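Local coordinates for flavin reductase domain protein, FMN-binding (Shewanella baltica, PDB 3HMZ) that binds flavin mononucleotide and probably acts as an FMN-dependent oxidoreductase of the flavoredoxin family, at residues S35-Q39 with G40-V44; K66-K69 with T70-F73. All coordinates share one frame; numbering follows the deposited sequence. Where two conformers were deposited one is given.

Interaction 1 (S35-Q39 with G40-V44); sequences SARSQ and GIDNV. With FMN (flavin mononucleotide), chain B.
A beta hairpin with a two-residue loop joins Ser35-Gln39 to Gly40-Val44, and one of its strands supplies a hydrogen-bond donor to the FMN phosphate. The reversal is a type I' turn from Ser38 to Ile41. Gln39 and Gly40 sit at its corners, both with positive phi. The turn is closed by two backbone bonds, Ser38 N to Ile41 O at 2.9 Å and Ile41 N to Ser38 O at 3.0 Å. Ala36 and Asn43 form the next hydrogen-bonded pair. Arg37 faces Asp42 in the non-hydrogen-bonded pair between them, and their side chains run alongside each other on the face shared with Ser35 and Val44. Arg37 NE gives a nearly straight bond to the syn lone pair of Asp42 OD1, at 2.7 Å. The oxygen lies in the guanidinium plane. Arg37 NH2 adds weak bonds to both oxygens of Asp42, the one to Asp42 OD2 at 3.3 Å. The two planar groups are turned 38° apart, which keeps this from being a flat two-pronged pair. The bend at chi3 of Arg37 (-72°) brings NE over to the carboxylate. Its NH1 makes salt bridges with Asp122 and Glu117. Farther along this face, Ser35 CB meets Val44 CG2 at 3.9 Å. On the other face Asn43 swings its amide away from the hairpin, with CG anti to the backbone N (chi1 -158°). Asn43 ND2 donates to FMN O1P at 2.8 Å, again almost straight. Helix 69-77 packs against this same face. The chemistry is therefore divided between the faces. One carries a cross-strand ion pair, with acids beyond it that probably help balance the arginine's charge. The other offers a neutral amide N-H to the anionic phosphate.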
loop_
_atom_site.group_PDB
_atom_site.type_symbol
_atom_site.label_atom_id
_atom_site.label_comp_id
_atom_site.label_asym_id
_atom_site.label_seq_id
_atom_site.Cartn_x
_atom_site.Cartn_y
_atom_site.Cartn_z
ATOM N N SER A 35 8.739 -0.661 -14.066
ATOM C CA SER A 35 9.465 -0.761 -15.345
ATOM C C SER A 35 10.861 -1.315 -15.159
ATOM O O SER A 35 11.510 -1.114 -14.121
ATOM C CB SER A 35 9.479 0.581 -16.042
ATOM O OG SER A 35 10.158 1.541 -15.255
ATOM N N ALA A 36 11.355 -1.955 -16.223
ATOM C CA ALA A 36 12.659 -2.599 -16.173
ATOM C C ALA A 36 13.182 -2.795 -17.584
ATOM O O ALA A 36 12.408 -2.757 -18.545
ATOM C CB ALA A 36 12.581 -3.962 -15.396
ATOM N N ARG A 37 14.489 -3.006 -17.650
ATOM C CA ARG A 37 15.206 -3.234 -18.883
ATOM C C ARG A 37 16.089 -4.476 -18.783
ATOM O O ARG A 37 16.762 -4.680 -17.781
ATOM C CB ARG A 37 16.088 -2.035 -19.143
ATOM C CG ARG A 37 16.889 -2.076 -20.459
ATOM C CD ARG A 37 17.629 -0.771 -20.615
ATOM N NE ARG A 37 16.678 0.306 -20.937
ATOM C CZ ARG A 37 16.950 1.601 -21.055
ATOM N NH1 ARG A 37 18.159 2.094 -20.868
ATOM N NH2 ARG A 37 15.965 2.420 -21.389
ATOM N N SER A 38 16.111 -5.264 -19.849
ATOM C CA SER A 38 17.019 -6.422 -19.893
ATOM C C SER A 38 17.453 -6.604 -21.342
ATOM O O SER A 38 16.602 -6.670 -22.239
ATOM C CB SER A 38 16.371 -7.680 -19.384
ATOM O OG SER A 38 17.351 -8.738 -19.323
ATOM N N GLN A 39 18.776 -6.653 -21.531
ATOM C CA GLN A 39 19.402 -6.830 -22.844
ATOM C C GLN A 39 18.796 -5.853 -23.866
ATOM O O GLN A 39 18.426 -6.202 -24.996
ATOM C CB GLN A 39 19.354 -8.312 -23.248
ATOM C CG GLN A 39 20.201 -9.170 -22.321
ATOM C CD GLN A 39 21.645 -8.687 -22.241
ATOM O OE1 GLN A 39 22.235 -8.618 -21.161
ATOM N NE2 GLN A 39 22.208 -8.315 -23.385
ATOM N N GLY A 40 18.675 -4.600 -23.416
ATOM C CA GLY A 40 18.145 -3.517 -24.233
ATOM C C GLY A 40 16.662 -3.440 -24.513
ATOM O O GLY A 40 16.240 -2.550 -25.252
ATOM N N ILE A 41 15.878 -4.332 -23.930
ATOM C CA ILE A 41 14.442 -4.375 -24.139
ATOM C C ILE A 41 13.805 -3.845 -22.847
ATOM O O ILE A 41 14.186 -4.242 -21.755
ATOM C CB ILE A 41 13.919 -5.814 -24.386
ATOM C CG1 ILE A 41 14.675 -6.481 -25.579
ATOM C CG2 ILE A 41 12.407 -5.789 -24.605
ATOM C CD1 ILE A 41 14.430 -5.767 -26.903
ATOM N N ASP A 42 12.837 -2.973 -23.008
ATOM C CA ASP A 42 12.112 -2.348 -21.893
ATOM C C ASP A 42 10.744 -2.968 -21.709
ATOM O O ASP A 42 10.115 -3.462 -22.646
ATOM C CB ASP A 42 11.957 -0.840 -22.172
ATOM C CG ASP A 42 13.271 -0.096 -22.123
ATOM O OD1 ASP A 42 14.085 -0.390 -21.246
ATOM O OD2 ASP A 42 13.487 0.841 -22.915
ATOM N N ASN A 43 10.261 -2.903 -20.475
ATOM C CA ASN A 43 8.933 -3.337 -20.181
ATOM C C ASN A 43 8.351 -2.537 -19.022
ATOM O O ASN A 43 9.082 -1.941 -18.241
ATOM C CB ASN A 43 8.845 -4.821 -19.843
ATOM C CG ASN A 43 7.465 -5.388 -20.060
ATOM O OD1 ASN A 43 6.639 -4.819 -20.780
ATOM N ND2 ASN A 43 7.207 -6.541 -19.440
ATOM N N VAL A 44 7.031 -2.508 -18.992
ATOM C CA VAL A 44 6.263 -1.847 -17.944
ATOM C C VAL A 44 5.056 -2.764 -17.621
ATOM O O VAL A 44 4.399 -3.260 -18.520
ATOM C CB VAL A 44 5.745 -0.448 -18.397
ATOM C CG1 VAL A 44 4.924 0.249 -17.252
ATOM C CG2 VAL A 44 6.880 0.442 -18.961
HETATM N N1 FMN B . 0.948 -8.344 -11.008
HETATM C C2 FMN B . 1.858 -8.596 -10.009
HETATM O O2 FMN B . 2.675 -9.503 -10.161
HETATM N N3 FMN B . 1.850 -7.804 -8.876
HETATM C C4 FMN B . 0.954 -6.799 -8.677
HETATM O O4 FMN B . 1.004 -6.146 -7.601
HETATM C C4A FMN B . 0.017 -6.567 -9.696
HETATM N N5 FMN B . -0.916 -5.553 -9.583
HETATM C C5A FMN B . -1.720 -5.168 -10.646
HETATM C C6 FMN B . -2.528 -4.022 -10.570
HETATM C C7 FMN B . -3.352 -3.648 -11.626
HETATM C C7M FMN B . -4.193 -2.413 -11.537
HETATM C C8 FMN B . -3.374 -4.434 -12.781
HETATM C C8M FMN B . -4.262 -4.074 -13.956
HETATM C C9 FMN B . -2.562 -5.558 -12.844
HETATM C C9A FMN B . -1.727 -5.961 -11.813
HETATM N N10 FMN B . -0.896 -7.077 -11.871
HETATM C C10 FMN B . 0.016 -7.337 -10.861
HETATM C "C1'" FMN B . -0.765 -7.901 -13.123
HETATM C "C2'" FMN B . 0.401 -7.514 -14.044
HETATM O "O2'" FMN B . 0.510 -6.091 -14.209
HETATM C "C3'" FMN B . 0.130 -8.209 -15.373
HETATM O "O3'" FMN B . 0.214 -9.618 -15.180
HETATM C "C4'" FMN B . 0.998 -7.695 -16.539
HETATM O "O4'" FMN B . 0.335 -8.072 -17.742
HETATM C "C5'" FMN B . 2.416 -8.230 -16.547
HETATM O "O5'" FMN B . 3.056 -7.722 -17.719
HETATM P P FMN B . 4.441 -8.350 -18.215
HETATM O O1P FMN B . 4.649 -7.684 -19.564
HETATM O O2P FMN B . 5.526 -8.067 -17.215
HETATM O O3P FMN B . 4.257 -9.840 -18.340
#

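Interaction 2 (K66-K69 with T70-F73); sequences KMTK and TREF. With FMN (flavin mononucleotide), chain B; EDO (1,2-ethanediol), chain J.
Lys69 folds back over its own helix turn and touches two residues of it at once. Bends at chi2 and chi3 (60° and 66°) curl the chain. Lys69 CG lies over a face of the Phe73 ring, 4.3 Å from the centroid, a CH-pi contact. Lys69 NZ reaches Glu72 OE1 at 3.1 Å in a salt bridge, approaching on the syn side but 29° out of the carboxylate plane. A water accepts from NZ and donates to Glu72 OE2, closing a small ring. Thr68 caps the helix: Thr68 OG1 accepts from Arg71 N at 3.2 Å and also bonds to Asp65 O. The Arg71 chain is extended, and Lys66 CG rests 3.4 Å above the Arg71 guanidinium plane, toward the rim. Asp148 makes salt bridges with both of these basic residues, and Lys66 NZ also bonds to Leu145 O. Meanwhile the first turn holds the FMN phosphate. Lys69 N donates to FMN O3P at 2.9 Å. Thr70 N donates to FMN O2P at 2.8 Å, and Thr70 OG1 to the same oxygen at 2.7 Å. This is the classic phosphate site at a helix N-terminus, here in an FMN-binding domain of the flavin reductase type.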
loop_
_atom_site.group_PDB
_atom_site.type_symbol
_atom_site.label_atom_id
_atom_site.label_comp_id
_atom_site.label_asym_id
_atom_site.label_seq_id
_atom_site.Cartn_x
_atom_site.Cartn_y
_atom_site.Cartn_z
ATOM N N LYS A 66 5.274 -14.910 -10.884
ATOM C CA LYS A 66 6.186 -15.695 -11.713
ATOM C C LYS A 66 5.883 -15.664 -13.224
ATOM O O LYS A 66 6.786 -15.952 -14.001
ATOM C CB LYS A 66 6.211 -17.160 -11.230
ATOM C CG LYS A 66 6.876 -17.297 -9.885
ATOM C CD LYS A 66 7.021 -18.773 -9.478
ATOM C CE LYS A 66 7.714 -18.940 -8.144
ATOM N NZ LYS A 66 6.907 -18.535 -6.978
HETATM N N MSE A 67 4.637 -15.390 -13.610
HETATM C CA MSE A 67 4.192 -15.332 -15.015
HETATM C C MSE A 67 4.642 -14.041 -15.711
HETATM O O MSE A 67 4.547 -13.934 -16.936
HETATM C CB MSE A 67 2.644 -15.444 -15.145
HETATM C CG MSE A 67 1.797 -14.110 -14.912
HETATM SE SE MSE A 67 -0.178 -14.110 -15.113
HETATM C CE MSE A 67 -0.758 -15.286 -13.672
ATOM N N THR A 68 5.096 -13.045 -14.943
ATOM C CA THR A 68 5.388 -11.754 -15.577
ATOM C C THR A 68 6.741 -11.633 -16.245
ATOM O O THR A 68 7.757 -12.087 -15.711
ATOM C CB THR A 68 5.208 -10.567 -14.608
ATOM O OG1 THR A 68 6.226 -10.551 -13.607
ATOM C CG2 THR A 68 3.842 -10.539 -13.982
ATOM N N LYS A 69 6.745 -11.025 -17.429
ATOM C CA LYS A 69 7.991 -10.757 -18.140
ATOM C C LYS A 69 8.820 -9.749 -17.360
ATOM O O LYS A 69 10.023 -9.875 -17.257
ATOM C CB LYS A 69 7.742 -10.288 -19.579
ATOM C CG LYS A 69 9.017 -10.070 -20.411
ATOM C CD LYS A 69 9.881 -11.328 -20.581
ATOM C CE LYS A 69 9.226 -12.376 -21.375
ATOM N NZ LYS A 69 10.303 -13.444 -21.711
ATOM N N THR A 70 8.157 -8.784 -16.724
ATOM C CA THR A 70 8.890 -7.791 -15.926
ATOM C C THR A 70 9.716 -8.435 -14.805
ATOM O O THR A 70 10.851 -8.040 -14.573
ATOM C CB THR A 70 7.942 -6.692 -15.380
ATOM O OG1 THR A 70 7.204 -6.141 -16.459
ATOM C CG2 THR A 70 8.748 -5.590 -14.734
ATOM N N ARG A 71 9.154 -9.450 -14.138
ATOM C CA ARG A 71 9.913 -10.167 -13.105
ATOM C C ARG A 71 11.212 -10.757 -13.682
ATOM O O ARG A 71 12.289 -10.663 -13.065
ATOM C CB ARG A 71 9.068 -11.261 -12.499
ATOM C CG ARG A 71 9.844 -12.143 -11.562
ATOM C CD ARG A 71 8.944 -13.076 -10.873
ATOM N NE ARG A 71 9.716 -14.080 -10.123
ATOM C CZ ARG A 71 9.322 -14.681 -9.007
ATOM N NH1 ARG A 71 8.153 -14.366 -8.435
ATOM N NH2 ARG A 71 10.118 -15.597 -8.421
ATOM N N GLU A 72 11.085 -11.363 -14.854
ATOM C CA GLU A 72 12.276 -11.937 -15.520
ATOM C C GLU A 72 13.355 -10.873 -15.729
ATOM O O GLU A 72 14.533 -11.079 -15.431
ATOM C CB GLU A 72 11.865 -12.566 -16.842
ATOM C CG GLU A 72 13.001 -13.222 -17.637
ATOM C CD GLU A 72 12.508 -13.698 -18.962
ATOM O OE1 GLU A 72 11.471 -14.400 -18.958
ATOM O OE2 GLU A 72 13.144 -13.303 -19.995
ATOM N N PHE A 73 12.933 -9.708 -16.214
ATOM C CA PHE A 73 13.870 -8.612 -16.451
ATOM C C PHE A 73 14.544 -8.154 -15.174
ATOM O O PHE A 73 15.742 -7.826 -15.175
ATOM C CB PHE A 73 13.149 -7.437 -17.124
ATOM C CG PHE A 73 12.857 -7.609 -18.581
ATOM C CD1 PHE A 73 13.006 -8.844 -19.261
ATOM C CD2 PHE A 73 12.374 -6.512 -19.303
ATOM C CE1 PHE A 73 12.727 -8.934 -20.617
ATOM C CE2 PHE A 73 12.083 -6.625 -20.676
ATOM C CZ PHE A 73 12.239 -7.843 -21.310
HETATM N N1 FMN B . 0.948 -8.344 -11.008
HETATM C C2 FMN B . 1.858 -8.596 -10.009
HETATM O O2 FMN B . 2.675 -9.503 -10.161
HETATM N N3 FMN B . 1.850 -7.804 -8.876
HETATM C C4 FMN B . 0.954 -6.799 -8.677
HETATM O O4 FMN B . 1.004 -6.146 -7.601
HETATM C C4A FMN B . 0.017 -6.567 -9.696
HETATM N N5 FMN B . -0.916 -5.553 -9.583
HETATM C C5A FMN B . -1.720 -5.168 -10.646
HETATM C C6 FMN B . -2.528 -4.022 -10.570
HETATM C C7 FMN B . -3.352 -3.648 -11.626
HETATM C C7M FMN B . -4.193 -2.413 -11.537
HETATM C C8 FMN B . -3.374 -4.434 -12.781
HETATM C C8M FMN B . -4.262 -4.074 -13.956
HETATM C C9 FMN B . -2.562 -5.558 -12.844
HETATM C C9A FMN B . -1.727 -5.961 -11.813
HETATM N N10 FMN B . -0.896 -7.077 -11.871
HETATM C C10 FMN B . 0.016 -7.337 -10.861
HETATM C "C1'" FMN B . -0.765 -7.901 -13.123
HETATM C "C2'" FMN B . 0.401 -7.514 -14.044
HETATM O "O2'" FMN B . 0.510 -6.091 -14.209
HETATM C "C3'" FMN B . 0.130 -8.209 -15.373
HETATM O "O3'" FMN B . 0.214 -9.618 -15.180
HETATM C "C4'" FMN B . 0.998 -7.695 -16.539
HETATM O "O4'" FMN B . 0.335 -8.072 -17.742
HETATM C "C5'" FMN B . 2.416 -8.230 -16.547
HETATM O "O5'" FMN B . 3.056 -7.722 -17.719
HETATM P P FMN B . 4.441 -8.350 -18.215
HETATM O O1P FMN B . 4.649 -7.684 -19.564
HETATM O O2P FMN B . 5.526 -8.067 -17.215
HETATM O O3P FMN B . 4.257 -9.840 -18.340
HETATM C C1 EDO J . 7.764 -16.298 -17.892
HETATM O O1 EDO J . 6.387 -16.688 -18.043
HETATM C C2 EDO J . 7.923 -14.804 -18.171
HETATM O O2 EDO J . 7.237 -14.409 -19.387
HETATM O O HOH W 1 12.662 -12.399 -22.836
#

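Interactions 1 and 2 meet at the FMN phosphate, their centres about 11 Å apart. The hairpin 35-44 brings a side-chain amide to one phosphate oxygen, and the helix start at 66-73 brings backbone and hydroxyl donors to the other two. The two sets pack together beside the phosphate, where Asn43 ND2 lies 3.0 Å from Thr70 OG1. Farther from the flavin, Phe73 lies against the hairpin: Phe73 CD1 is 3.6 Å from Ser38 CB, and Phe73 CE2 is 3.4 Å from Ile41 O. Hairpin and helix thus line the phosphate end of the pocket together. Ser100 OG and backbone atoms such as Asp65 N add further FMN bonds.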